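Long-range contacts in Thiol:disulfide interchange protein DsbC (Haemophilus influenzae, PDB 1T3B), which belongs to the thioredoxin family and probably acts as a homodimeric periplasmic disulfide isomerase that forms and reshuffles disulfide bonds in other proteins: residues 36-41 with 59-64; 76-81 with 119-124; 87-92 with 115-120; 99-104 with 180-185. One frame throughout, in Å; residues are numbered along the deposited sequence.

Contact 1 lies apart from the rest: it brings strand 35-40 against the turn that leads into helix 63-72, and its centre is about 27 Å from those of contacts 2 and 3 and about 30 Å from that of contact 4. Contacts 2 and 3 share Arg119 and Tyr120, because strand 116-122 lies between strands 79-81 and 88-94 in the thioredoxin-like sheet; their centres are about 11 Å apart. Contact 4 brings the active-site helix, with Cys101 of the redox-active disulfide, against the loop before strand 184-186, its centre about 14 Å from that of contact 3. Val92 of contact 3 packs with CG1 on both Leu104 and Pro183 of contact 4, linking sheet and active site.

Contact 1: 36-41 with 59-64; sequences ILYVSE and PVDVAG
Asp61 OD2 accepts the N-H of Ala63 at 2.9 Å, a capping bond in the turn that leads into the helix, where the chain meets Ile36 and Tyr38. The donor approaches from above the carboxylate plane, 61° out of it, and the backbone adds a second tie within the same turn, from Gly64 N to Asp61 O. Together the two bonds hold the turn in shape and present Ala63 CB to the other segment. Ile36 meets that methyl with both of its branches: CD1 lies 3.3 Å from Ala63 CB, and CG2 lies 3.6 Å from the same atom. CG1 of Ile36 is anti to the carbonyl carbon (chi1 -70°), and an extended chi2 of 176° then carries CD1 out to the helix. Tyr38 comes in beside it with its hydroxyl leading. Its OH touches Val62 CG1 at 3.7 Å and stays 3.9 Å from Ala63 N and 4.4 Å from Asp61 OD2, so the phenol meets the capped turn without bonding to it. Tyr38 also touches Thr29 and Ile27, while Val62 rests on Pro23 and its backbone bonds to Leu51. The helix that begins here leads toward the thioredoxin-like domain, as does the linker helix in other DsbC proteins. No hydrogen bond crosses between the two segments and only about 150 Å² is buried, so the segments meet through the Ile36-Ala63 methyl contact and the van der Waals approach of the Tyr38 hydroxyl, while the hydrogen bonds lie inside the turn.

Contact 2: 76-81 with 119-124; sequences DEMIVY and RYLAFP
Ile79 and Tyr120 form an antiparallel hydrogen-bonded pair where edge strand 79-81 joins strand 116-122 in the mixed sheet of the thioredoxin-like domain. Ile79 N gives to Tyr120 O at 3.0 Å, and the return bond, from Tyr120 N to Ile79 O, is longer at 3.3 Å. Tyr120 O also receives the CA-H of Met78, whose CA is 3.1 Å away. On the face bearing Ile79 and Tyr120, CE2 of Tyr81 meets CE2 of Tyr120, the two ring planes 78° apart and neither ring stacked on the other. Met78, just before the strand, reaches over Arg119 and Leu121. Its CG lies 3.6 Å from Leu121 CD2. CG is anti to the carbonyl carbon (chi1 -69°), and the chain runs extended from there across the arginine. Farther out, Tyr81 OH is hydrogen-bonded to Asn150 and His105, which fix the far end of its ring, and Leu149 and Trp140 pack around Ile79 and Tyr120. Asn72, bonded to Arg119 NH2, helps to hold the guanidinium that the sulfur lies over. The sulfur is set off toward the rim of that flat group: Met78 SD is 3.6 Å from Arg119 NE.

Contact 3: 87-92 with 115-120; sequences KHVVTV and GITVRY
A beta-alpha-beta crossover, a core unit of the thioredoxin fold, sets strand 88-92 parallel to strand 116-120, with helices 99-105 and 108-113 in the connection. From His88-Ile116 to Val92-Tyr120 the strands run in unbroken register. Thr117 N bonds to His88 O, Arg119 N to Val90 O at 3.0 Å, and Val92 N to Arg119 O at 2.8 Å, whereas the bond from Val90 N to Thr117 O is weak. At the entrance to the pair, Gly115 O is gripped by two donors: Lys87 N at 2.6 Å and His88 N at 2.7 Å, the latter nearly along the C=O axis. Gly115, with positive phi, is also the C-prime residue of the Schellman motif that ends helix 108-113, so helix end and strand start are fixed together. On the face of His88, Val90 and Val92, His88 CD2, at the edge of its ring, lies 3.7 Å from Ile116 CG1, and Val90 CG2 packs on Ile116 CG2. Further along, Val92 and the ring of Tyr120 lie side by side, and Val118 CG1 lies over one face of that ring. Helix 199-208 packs against His88, Val90 and Ile116. The other face carries Val89, Thr91 and Arg119. Val89 CG1 lies 3.5 Å from Arg119 CD and covers the guanidinium face opposite Met78 SD. NH2 also bonds to Asn72. In the plane of that group, Arg119 grips one oxygen side-on with two nitrogens: Thr91 OG1 lies 3.1 Å from NH2 and 3.3 Å from NE.

Contact 4: 99-104 with 180-185; sequences HYCHLL and RGTPSI
Pro183, the cis-proline of the thioredoxin fold, lays its ring against the active-site helix between Tyr100 and Leu104. Its CB starts the contact, 3.7 Å from Leu104 CD2. CG, the next atom round, stays against the same leucine methyl at 3.9 Å and comes near Tyr100 O. CD then closes the ring and meets Tyr100 CB at 3.6 Å, so the proline spans one turn of helix 99-105. The Leu104 side chain and the proline ring run past one another, pointing opposite ways, with Val92 of the central sheet packed against both. Cys101, joined by its SG to Cys98 in the redox-active disulfide, approaches the nitrogen side of the ring. The arrangement is that of thioredoxin-like oxidoreductases, where the cis-proline loop sits next to the CxxC disulfide. No hydrogen bond crosses here, and the sulfur makes only van der Waals approaches. With SG anti to the carbonyl carbon (chi1 -54°), it faces the cis peptide: Cys101 SG is 3.5 Å from Pro183 N and 3.3 Å from Thr182 OG1.

Contact 1: 36-41 with 59-64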
loop_
_atom_site.group_PDB
_atom_site.type_symbol
_atom_site.label_atom_id
_atom_site.label_comp_id
_atom_site.label_asym_id
_atom_site.label_seq_id
_atom_site.Cartn_x
_atom_site.Cartn_y
_atom_site.Cartn_z
ATOM N N ILE A 36 -7.724 -8.120 -2.280
ATOM C CA ILE A 36 -8.808 -7.597 -3.087
ATOM C C ILE A 36 -8.240 -6.624 -4.128
ATOM O O ILE A 36 -8.096 -5.420 -3.883
ATOM C CB ILE A 36 -9.877 -6.921 -2.177
ATOM C CG1 ILE A 36 -10.606 -8.011 -1.379
ATOM C CG2 ILE A 36 -10.867 -6.093 -3.006
ATOM C CD1 ILE A 36 -11.609 -7.489 -0.369
ATOM N N LEU A 37 -7.902 -7.183 -5.291
ATOM C CA LEU A 37 -7.352 -6.424 -6.408
ATOM C C LEU A 37 -8.445 -5.761 -7.231
ATOM O O LEU A 37 -9.624 -5.833 -6.900
ATOM C CB LEU A 37 -6.540 -7.342 -7.328
ATOM C CG LEU A 37 -5.453 -8.147 -6.623
ATOM C CD1 LEU A 37 -4.659 -8.956 -7.637
ATOM C CD2 LEU A 37 -4.551 -7.205 -5.859
ATOM N N TYR A 38 -8.030 -5.111 -8.311
ATOM C CA TYR A 38 -8.951 -4.445 -9.216
ATOM C C TYR A 38 -8.357 -4.559 -10.604
ATOM O O TYR A 38 -7.236 -4.119 -10.846
ATOM C CB TYR A 38 -9.123 -2.993 -8.800
ATOM C CG TYR A 38 -9.918 -2.847 -7.521
ATOM C CD1 TYR A 38 -11.305 -2.799 -7.549
ATOM C CD2 TYR A 38 -9.282 -2.801 -6.277
ATOM C CE1 TYR A 38 -12.044 -2.708 -6.375
ATOM C CE2 TYR A 38 -10.014 -2.711 -5.097
ATOM C CZ TYR A 38 -11.396 -2.665 -5.152
ATOM O OH TYR A 38 -12.136 -2.590 -3.988
ATOM N N VAL A 39 -9.114 -5.161 -11.516
ATOM C CA VAL A 39 -8.631 -5.388 -12.872
ATOM C C VAL A 39 -9.544 -4.882 -13.983
ATOM O O VAL A 39 -10.764 -4.787 -13.826
ATOM C CB VAL A 39 -8.370 -6.898 -13.101
ATOM C CG1 VAL A 39 -7.857 -7.143 -14.516
ATOM C CG2 VAL A 39 -7.373 -7.406 -12.073
ATOM N N SER A 40 -8.924 -4.585 -15.120
ATOM C CA SER A 40 -9.625 -4.083 -16.291
ATOM C C SER A 40 -10.413 -5.166 -17.019
ATOM O O SER A 40 -10.009 -6.330 -17.043
ATOM C CB SER A 40 -8.620 -3.443 -17.248
ATOM N N GLU A 41 -11.544 -4.774 -17.605
ATOM C CA GLU A 41 -12.368 -5.704 -18.366
ATOM C C GLU A 41 -11.394 -6.380 -19.307
ATOM O O GLU A 41 -11.430 -7.596 -19.502
ATOM C CB GLU A 41 -13.408 -4.943 -19.188
ATOM C CG GLU A 41 -14.337 -4.061 -18.363
ATOM C CD GLU A 41 -15.165 -4.850 -17.348
ATOM O OE1 GLU A 41 -15.158 -6.097 -17.422
ATOM O OE2 GLU A 41 -15.830 -4.226 -16.485
ATOM N N PRO A 59 -13.191 8.014 4.200
ATOM C CA PRO A 59 -12.569 7.050 3.281
ATOM C C PRO A 59 -13.066 5.617 3.442
ATOM O O PRO A 59 -12.311 4.747 3.884
ATOM C CB PRO A 59 -11.079 7.161 3.607
ATOM C CG PRO A 59 -10.934 8.540 4.178
ATOM C CD PRO A 59 -12.170 8.693 5.019
ATOM N N VAL A 60 -14.323 5.370 3.074
ATOM C CA VAL A 60 -14.897 4.033 3.192
ATOM C C VAL A 60 -14.431 3.121 2.054
ATOM O O VAL A 60 -14.761 3.336 0.878
ATOM C CB VAL A 60 -16.445 4.099 3.210
ATOM C CG1 VAL A 60 -17.044 2.685 3.271
ATOM C CG2 VAL A 60 -16.915 4.934 4.402
ATOM N N ASP A 61 -13.659 2.101 2.425
ATOM C CA ASP A 61 -13.129 1.138 1.472
ATOM C C ASP A 61 -14.244 0.331 0.830
ATOM O O ASP A 61 -15.103 -0.220 1.514
ATOM C CB ASP A 61 -12.153 0.197 2.179
ATOM C CG ASP A 61 -11.495 -0.786 1.230
ATOM O OD1 ASP A 61 -10.586 -1.515 1.683
ATOM O OD2 ASP A 61 -11.879 -0.836 0.042
ATOM N N VAL A 62 -14.229 0.267 -0.492
ATOM C CA VAL A 62 -15.235 -0.489 -1.226
ATOM C C VAL A 62 -15.262 -1.978 -0.852
ATOM O O VAL A 62 -16.332 -2.601 -0.801
ATOM C CB VAL A 62 -15.006 -0.354 -2.743
ATOM C CG1 VAL A 62 -15.687 -1.511 -3.481
ATOM C CG2 VAL A 62 -15.537 1.003 -3.227
ATOM N N ALA A 63 -14.081 -2.536 -0.602
ATOM C CA ALA A 63 -13.944 -3.938 -0.228
ATOM C C ALA A 63 -14.474 -4.208 1.184
ATOM O O ALA A 63 -14.492 -5.352 1.649
ATOM C CB ALA A 63 -12.486 -4.355 -0.335
ATOM N N GLY A 64 -14.893 -3.150 1.870
ATOM C CA GLY A 64 -15.442 -3.324 3.197
ATOM C C GLY A 64 -16.650 -4.217 3.013
ATOM O O GLY A 64 -16.794 -5.240 3.683
#

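Contact 2: 76-81 with 119-124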
loop_
_atom_site.group_PDB
_atom_site.type_symbol
_atom_site.label_atom_id
_atom_site.label_comp_id
_atom_site.label_asym_id
_atom_site.label_seq_id
_atom_site.Cartn_x
_atom_site.Cartn_y
_atom_site.Cartn_z
ATOM N N ASP A 76 -23.912 -19.849 9.521
ATOM C CA ASP A 76 -24.166 -21.164 10.122
ATOM C C ASP A 76 -23.006 -21.776 10.899
ATOM O O ASP A 76 -23.010 -22.972 11.188
ATOM C CB ASP A 76 -24.613 -22.165 9.048
ATOM C CG ASP A 76 -25.868 -21.720 8.320
ATOM O OD1 ASP A 76 -26.773 -21.159 8.978
ATOM O OD2 ASP A 76 -25.955 -21.939 7.095
ATOM N N GLU A 77 -22.013 -20.957 11.226
ATOM C CA GLU A 77 -20.839 -21.409 11.967
ATOM C C GLU A 77 -20.719 -20.550 13.208
ATOM O O GLU A 77 -19.998 -20.871 14.157
ATOM C CB GLU A 77 -19.592 -21.277 11.095
ATOM C CG GLU A 77 -19.493 -22.365 10.049
ATOM C CD GLU A 77 -18.384 -22.140 9.050
ATOM O OE1 GLU A 77 -17.266 -21.791 9.467
ATOM O OE2 GLU A 77 -18.627 -22.326 7.842
ATOM N N MET A 78 -21.461 -19.453 13.178
ATOM C CA MET A 78 -21.497 -18.505 14.270
ATOM C C MET A 78 -22.331 -19.068 15.399
ATOM O O MET A 78 -23.296 -19.779 15.159
ATOM C CB MET A 78 -22.098 -17.188 13.782
ATOM C CG MET A 78 -21.200 -16.463 12.807
ATOM S SD MET A 78 -22.023 -15.118 11.958
ATOM C CE MET A 78 -21.117 -15.119 10.461
ATOM N N ILE A 79 -21.939 -18.761 16.630
ATOM C CA ILE A 79 -22.669 -19.215 17.796
ATOM C C ILE A 79 -23.559 -18.049 18.213
ATOM O O ILE A 79 -23.138 -17.172 18.945
ATOM C CB ILE A 79 -21.702 -19.611 18.912
ATOM C CG1 ILE A 79 -20.745 -20.688 18.382
ATOM C CG2 ILE A 79 -22.489 -20.114 20.112
ATOM C CD1 ILE A 79 -19.943 -21.421 19.438
ATOM N N VAL A 80 -24.798 -18.059 17.728
ATOM C CA VAL A 80 -25.756 -16.983 17.967
ATOM C C VAL A 80 -26.529 -16.962 19.280
ATOM O O VAL A 80 -26.897 -17.994 19.820
ATOM C CB VAL A 80 -26.793 -16.934 16.823
ATOM C CG1 VAL A 80 -27.517 -15.606 16.819
ATOM C CG2 VAL A 80 -26.113 -17.186 15.507
ATOM N N TYR A 81 -26.785 -15.751 19.757
ATOM C CA TYR A 81 -27.530 -15.489 20.974
ATOM C C TYR A 81 -28.525 -14.381 20.609
ATOM O O TYR A 81 -28.360 -13.242 21.032
ATOM C CB TYR A 81 -26.590 -14.978 22.074
ATOM C CG TYR A 81 -25.649 -16.013 22.632
ATOM C CD1 TYR A 81 -26.006 -16.780 23.729
ATOM C CD2 TYR A 81 -24.408 -16.237 22.054
ATOM C CE1 TYR A 81 -25.157 -17.742 24.237
ATOM C CE2 TYR A 81 -23.553 -17.198 22.555
ATOM C CZ TYR A 81 -23.933 -17.948 23.648
ATOM O OH TYR A 81 -23.087 -18.907 24.154
ATOM N N ARG A 119 -23.394 -12.530 17.691
ATOM C CA ARG A 119 -23.007 -13.694 16.901
ATOM C C ARG A 119 -21.501 -13.910 17.015
ATOM O O ARG A 119 -20.720 -13.075 16.581
ATOM C CB ARG A 119 -23.393 -13.477 15.437
ATOM C CG ARG A 119 -24.704 -12.721 15.253
ATOM C CD ARG A 119 -25.218 -12.806 13.823
ATOM N NE ARG A 119 -24.209 -12.383 12.860
ATOM C CZ ARG A 119 -24.394 -12.333 11.547
ATOM N NH1 ARG A 119 -25.562 -12.683 11.024
ATOM N NH2 ARG A 119 -23.408 -11.931 10.757
ATOM N N TYR A 120 -21.092 -15.030 17.593
ATOM C CA TYR A 120 -19.675 -15.293 17.769
ATOM C C TYR A 120 -18.979 -16.053 16.663
ATOM O O TYR A 120 -19.491 -17.027 16.117
ATOM C CB TYR A 120 -19.395 -16.064 19.065
ATOM C CG TYR A 120 -19.717 -15.367 20.361
ATOM C CD1 TYR A 120 -19.097 -14.173 20.729
ATOM C CD2 TYR A 120 -20.618 -15.933 21.246
ATOM C CE1 TYR A 120 -19.377 -13.568 21.959
ATOM C CE2 TYR A 120 -20.899 -15.338 22.462
ATOM C CZ TYR A 120 -20.285 -14.167 22.812
ATOM O OH TYR A 120 -20.619 -13.613 24.018
ATOM N N LEU A 121 -17.773 -15.581 16.383
ATOM C CA LEU A 121 -16.858 -16.163 15.427
ATOM C C LEU A 121 -15.663 -16.413 16.331
ATOM O O LEU A 121 -15.495 -15.729 17.333
ATOM C CB LEU A 121 -16.500 -15.154 14.342
ATOM C CG LEU A 121 -17.518 -15.072 13.217
ATOM C CD1 LEU A 121 -17.136 -14.017 12.236
ATOM C CD2 LEU A 121 -17.577 -16.417 12.528
ATOM N N ALA A 122 -14.832 -17.385 15.996
ATOM C CA ALA A 122 -13.692 -17.669 16.840
ATOM C C ALA A 122 -12.461 -16.888 16.428
ATOM O O ALA A 122 -12.248 -16.585 15.254
ATOM C CB ALA A 122 -13.378 -19.159 16.825
ATOM N N PHE A 123 -11.642 -16.564 17.413
ATOM C CA PHE A 123 -10.421 -15.867 17.133
ATOM C C PHE A 123 -9.344 -16.302 18.102
ATOM O O PHE A 123 -9.040 -15.588 19.054
ATOM C CB PHE A 123 -10.610 -14.356 17.225
ATOM C CG PHE A 123 -9.467 -13.580 16.640
ATOM C CD1 PHE A 123 -9.377 -13.375 15.264
ATOM C CD2 PHE A 123 -8.436 -13.120 17.452
ATOM C CE1 PHE A 123 -8.284 -12.731 14.711
ATOM C CE2 PHE A 123 -7.334 -12.473 16.905
ATOM C CZ PHE A 123 -7.260 -12.283 15.534
ATOM N N PRO A 124 -8.781 -17.505 17.904
ATOM C CA PRO A 124 -7.723 -17.969 18.810
ATOM C C PRO A 124 -6.421 -17.188 18.582
ATOM O O PRO A 124 -5.678 -17.422 17.621
ATOM C CB PRO A 124 -7.609 -19.463 18.491
ATOM C CG PRO A 124 -8.147 -19.582 17.114
ATOM C CD PRO A 124 -9.300 -18.619 17.095
#

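Contact 3: 87-92 with 115-120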
loop_
_atom_site.group_PDB
_atom_site.type_symbol
_atom_site.label_atom_id
_atom_site.label_comp_id
_atom_site.label_asym_id
_atom_site.label_seq_id
_atom_site.Cartn_x
_atom_site.Cartn_y
_atom_site.Cartn_z
ATOM N N LYS A 87 -32.683 -5.131 16.984
ATOM C CA LYS A 87 -32.617 -3.798 16.416
ATOM C C LYS A 87 -31.190 -3.725 15.873
ATOM O O LYS A 87 -30.856 -2.857 15.063
ATOM C CB LYS A 87 -32.848 -2.749 17.500
ATOM C CG LYS A 87 -34.267 -2.778 18.027
ATOM C CD LYS A 87 -34.427 -2.045 19.352
ATOM C CE LYS A 87 -35.751 -2.448 20.006
ATOM N NZ LYS A 87 -35.878 -3.934 20.109
ATOM N N HIS A 88 -30.356 -4.667 16.321
ATOM C CA HIS A 88 -28.954 -4.751 15.905
ATOM C C HIS A 88 -28.472 -6.203 15.813
ATOM O O HIS A 88 -28.983 -7.081 16.504
ATOM C CB HIS A 88 -28.080 -3.978 16.884
ATOM C CG HIS A 88 -28.510 -2.560 17.081
ATOM N ND1 HIS A 88 -28.595 -1.656 16.041
ATOM C CD2 HIS A 88 -28.902 -1.894 18.194
ATOM C CE1 HIS A 88 -29.022 -0.495 16.508
ATOM N NE2 HIS A 88 -29.216 -0.613 17.811
ATOM N N VAL A 89 -27.484 -6.442 14.957
ATOM C CA VAL A 89 -26.939 -7.781 14.750
ATOM C C VAL A 89 -25.427 -7.678 14.582
ATOM O O VAL A 89 -24.932 -7.575 13.459
ATOM C CB VAL A 89 -27.524 -8.422 13.470
ATOM C CG1 VAL A 89 -26.957 -9.812 13.258
ATOM C CG2 VAL A 89 -29.025 -8.481 13.568
ATOM N N VAL A 90 -24.691 -7.718 15.687
ATOM C CA VAL A 90 -23.242 -7.607 15.617
ATOM C C VAL A 90 -22.488 -8.927 15.773
ATOM O O VAL A 90 -22.851 -9.760 16.590
ATOM C CB VAL A 90 -22.742 -6.617 16.674
ATOM C CG1 VAL A 90 -23.542 -5.336 16.571
ATOM C CG2 VAL A 90 -22.867 -7.222 18.072
ATOM N N THR A 91 -21.441 -9.104 14.968
ATOM C CA THR A 91 -20.596 -10.294 15.016
ATOM C C THR A 91 -19.354 -9.974 15.848
ATOM O O THR A 91 -18.648 -9.006 15.581
ATOM C CB THR A 91 -20.143 -10.721 13.628
ATOM O OG1 THR A 91 -21.280 -10.890 12.778
ATOM C CG2 THR A 91 -19.402 -12.038 13.714
ATOM N N VAL A 92 -19.081 -10.809 16.842
ATOM C CA VAL A 92 -17.959 -10.604 17.748
ATOM C C VAL A 92 -16.901 -11.673 17.600
ATOM O O VAL A 92 -17.232 -12.857 17.568
ATOM C CB VAL A 92 -18.454 -10.631 19.200
ATOM C CG1 VAL A 92 -17.311 -10.516 20.165
ATOM C CG2 VAL A 92 -19.447 -9.542 19.409
ATOM N N GLY A 115 -31.802 -5.138 22.334
ATOM C CA GLY A 115 -32.134 -5.427 20.953
ATOM C C GLY A 115 -30.926 -5.723 20.090
ATOM O O GLY A 115 -30.937 -5.451 18.887
ATOM N N ILE A 116 -29.878 -6.279 20.691
ATOM C CA ILE A 116 -28.670 -6.599 19.937
ATOM C C ILE A 116 -28.374 -8.093 19.951
ATOM O O ILE A 116 -28.135 -8.679 20.994
ATOM C CB ILE A 116 -27.431 -5.854 20.497
ATOM C CG1 ILE A 116 -27.718 -4.358 20.626
ATOM C CG2 ILE A 116 -26.241 -6.055 19.567
ATOM C CD1 ILE A 116 -26.544 -3.539 21.121
ATOM N N THR A 117 -28.398 -8.692 18.771
ATOM C CA THR A 117 -28.116 -10.110 18.590
ATOM C C THR A 117 -26.605 -10.313 18.499
ATOM O O THR A 117 -25.963 -9.789 17.583
ATOM C CB THR A 117 -28.739 -10.626 17.283
ATOM O OG1 THR A 117 -30.150 -10.782 17.458
ATOM C CG2 THR A 117 -28.120 -11.945 16.873
ATOM N N VAL A 118 -26.037 -11.073 19.431
ATOM C CA VAL A 118 -24.599 -11.317 19.423
ATOM C C VAL A 118 -24.271 -12.614 18.684
ATOM O O VAL A 118 -24.804 -13.664 18.995
ATOM C CB VAL A 118 -24.048 -11.373 20.863
ATOM C CG1 VAL A 118 -22.556 -11.626 20.841
ATOM C CG2 VAL A 118 -24.344 -10.066 21.580
ATOM N N ARG A 119 -23.394 -12.530 17.691
ATOM C CA ARG A 119 -23.007 -13.694 16.901
ATOM C C ARG A 119 -21.501 -13.910 17.015
ATOM O O ARG A 119 -20.720 -13.075 16.581
ATOM C CB ARG A 119 -23.393 -13.477 15.437
ATOM C CG ARG A 119 -24.704 -12.721 15.253
ATOM C CD ARG A 119 -25.218 -12.806 13.823
ATOM N NE ARG A 119 -24.209 -12.383 12.860
ATOM C CZ ARG A 119 -24.394 -12.333 11.547
ATOM N NH1 ARG A 119 -25.562 -12.683 11.024
ATOM N NH2 ARG A 119 -23.408 -11.931 10.757
ATOM N N TYR A 120 -21.092 -15.030 17.593
ATOM C CA TYR A 120 -19.675 -15.293 17.769
ATOM C C TYR A 120 -18.979 -16.053 16.663
ATOM O O TYR A 120 -19.491 -17.027 16.117
ATOM C CB TYR A 120 -19.395 -16.064 19.065
ATOM C CG TYR A 120 -19.717 -15.367 20.361
ATOM C CD1 TYR A 120 -19.097 -14.173 20.729
ATOM C CD2 TYR A 120 -20.618 -15.933 21.246
ATOM C CE1 TYR A 120 -19.377 -13.568 21.959
ATOM C CE2 TYR A 120 -20.899 -15.338 22.462
ATOM C CZ TYR A 120 -20.285 -14.167 22.812
ATOM O OH TYR A 120 -20.619 -13.613 24.018
#

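Contact 4: 99-104 with 180-185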
loop_
_atom_site.group_PDB
_atom_site.type_symbol
_atom_site.label_atom_id
_atom_site.label_comp_id
_atom_site.label_asym_id
_atom_site.label_seq_id
_atom_site.Cartn_x
_atom_site.Cartn_y
_atom_site.Cartn_z
ATOM N N HIS A 99 -10.440 -12.334 29.396
ATOM C CA HIS A 99 -11.279 -11.725 30.432
ATOM C C HIS A 99 -12.447 -10.875 29.955
ATOM O O HIS A 99 -13.558 -10.988 30.481
ATOM C CB HIS A 99 -10.421 -10.883 31.379
ATOM C CG HIS A 99 -11.211 -10.141 32.419
ATOM N ND1 HIS A 99 -11.255 -8.764 32.476
ATOM C CD2 HIS A 99 -11.984 -10.583 33.442
ATOM C CE1 HIS A 99 -12.019 -8.389 33.487
ATOM N NE2 HIS A 99 -12.474 -9.472 34.090
ATOM N N TYR A 100 -12.199 -10.018 28.973
ATOM C CA TYR A 100 -13.238 -9.141 28.455
ATOM C C TYR A 100 -14.205 -9.853 27.528
ATOM O O TYR A 100 -15.364 -9.462 27.414
ATOM C CB TYR A 100 -12.603 -7.924 27.764
ATOM C CG TYR A 100 -12.163 -6.845 28.740
ATOM C CD1 TYR A 100 -13.101 -6.074 29.421
ATOM C CD2 TYR A 100 -10.811 -6.621 29.011
ATOM C CE1 TYR A 100 -12.709 -5.108 30.346
ATOM C CE2 TYR A 100 -10.412 -5.661 29.939
ATOM C CZ TYR A 100 -11.366 -4.911 30.599
ATOM O OH TYR A 100 -10.980 -3.972 31.517
ATOM N N CYS A 101 -13.734 -10.889 26.849
ATOM C CA CYS A 101 -14.623 -11.649 25.989
ATOM C C CYS A 101 -15.544 -12.309 27.002
ATOM O O CYS A 101 -16.756 -12.393 26.817
ATOM C CB CYS A 101 -13.859 -12.723 25.223
ATOM S SG CYS A 101 -12.447 -12.085 24.283
ATOM N N HIS A 102 -14.949 -12.777 28.090
ATOM C CA HIS A 102 -15.725 -13.418 29.119
ATOM C C HIS A 102 -16.798 -12.473 29.631
ATOM O O HIS A 102 -17.986 -12.796 29.606
ATOM C CB HIS A 102 -14.831 -13.850 30.273
ATOM C CG HIS A 102 -15.595 -14.345 31.456
ATOM N ND1 HIS A 102 -16.246 -15.560 31.464
ATOM C CD2 HIS A 102 -15.868 -13.764 32.648
ATOM C CE1 HIS A 102 -16.885 -15.708 32.612
ATOM N NE2 HIS A 102 -16.672 -14.632 33.349
ATOM N N LEU A 103 -16.364 -11.303 30.090
ATOM C CA LEU A 103 -17.254 -10.278 30.626
ATOM C C LEU A 103 -18.375 -9.962 29.647
ATOM O O LEU A 103 -19.540 -9.925 30.021
ATOM C CB LEU A 103 -16.460 -9.006 30.932
ATOM C CG LEU A 103 -17.209 -7.888 31.664
ATOM C CD1 LEU A 103 -17.619 -8.394 33.033
ATOM C CD2 LEU A 103 -16.324 -6.649 31.793
ATOM N N LEU A 104 -18.017 -9.732 28.391
ATOM C CA LEU A 104 -19.007 -9.449 27.367
ATOM C C LEU A 104 -20.050 -10.565 27.350
ATOM O O LEU A 104 -21.243 -10.325 27.226
ATOM C CB LEU A 104 -18.302 -9.312 26.010
ATOM C CG LEU A 104 -18.870 -9.698 24.635
ATOM C CD1 LEU A 104 -20.360 -9.481 24.520
ATOM C CD2 LEU A 104 -18.146 -8.856 23.602
ATOM N N ARG A 180 -7.035 -7.214 16.118
ATOM C CA ARG A 180 -5.732 -7.281 16.761
ATOM C C ARG A 180 -5.832 -7.651 18.238
ATOM O O ARG A 180 -4.872 -7.556 18.996
ATOM C CB ARG A 180 -5.024 -5.938 16.578
ATOM C CG ARG A 180 -4.905 -5.542 15.123
ATOM C CD ARG A 180 -4.294 -4.178 14.955
ATOM N NE ARG A 180 -3.004 -4.061 15.634
ATOM C CZ ARG A 180 -2.113 -3.100 15.402
ATOM N NH1 ARG A 180 -2.357 -2.156 14.499
ATOM N NH2 ARG A 180 -0.973 -3.086 16.074
ATOM N N GLY A 181 -7.012 -8.090 18.637
ATOM C CA GLY A 181 -7.229 -8.477 20.017
ATOM C C GLY A 181 -8.689 -8.832 20.173
ATOM O O GLY A 181 -9.458 -8.709 19.218
ATOM N N THR A 182 -9.084 -9.261 21.364
ATOM C CA THR A 182 -10.471 -9.633 21.588
ATOM C C THR A 182 -11.003 -9.125 22.916
ATOM O O THR A 182 -10.261 -8.956 23.871
ATOM C CB THR A 182 -10.642 -11.173 21.510
ATOM O OG1 THR A 182 -9.707 -11.808 22.391
ATOM C CG2 THR A 182 -10.391 -11.667 20.090
ATOM N N PRO A 183 -12.312 -8.874 22.987
ATOM C CA PRO A 183 -13.270 -9.054 21.896
ATOM C C PRO A 183 -13.178 -7.955 20.852
ATOM O O PRO A 183 -12.592 -6.901 21.089
ATOM C CB PRO A 183 -14.606 -9.035 22.622
ATOM C CG PRO A 183 -14.355 -8.062 23.702
ATOM C CD PRO A 183 -13.003 -8.465 24.217
ATOM N N SER A 184 -13.763 -8.210 19.690
ATOM C CA SER A 184 -13.783 -7.230 18.618
ATOM C C SER A 184 -15.132 -7.380 17.938
ATOM O O SER A 184 -15.413 -8.418 17.358
ATOM C CB SER A 184 -12.645 -7.483 17.621
ATOM O OG SER A 184 -11.375 -7.290 18.223
ATOM N N ILE A 185 -15.955 -6.337 18.035
ATOM C CA ILE A 185 -17.299 -6.296 17.470
ATOM C C ILE A 185 -17.337 -5.753 16.045
ATOM O O ILE A 185 -16.938 -4.622 15.798
ATOM C CB ILE A 185 -18.217 -5.384 18.299
ATOM C CG1 ILE A 185 -18.331 -5.872 19.744
ATOM C CG2 ILE A 185 -19.559 -5.306 17.641
ATOM C CD1 ILE A 185 -17.306 -5.307 20.692
#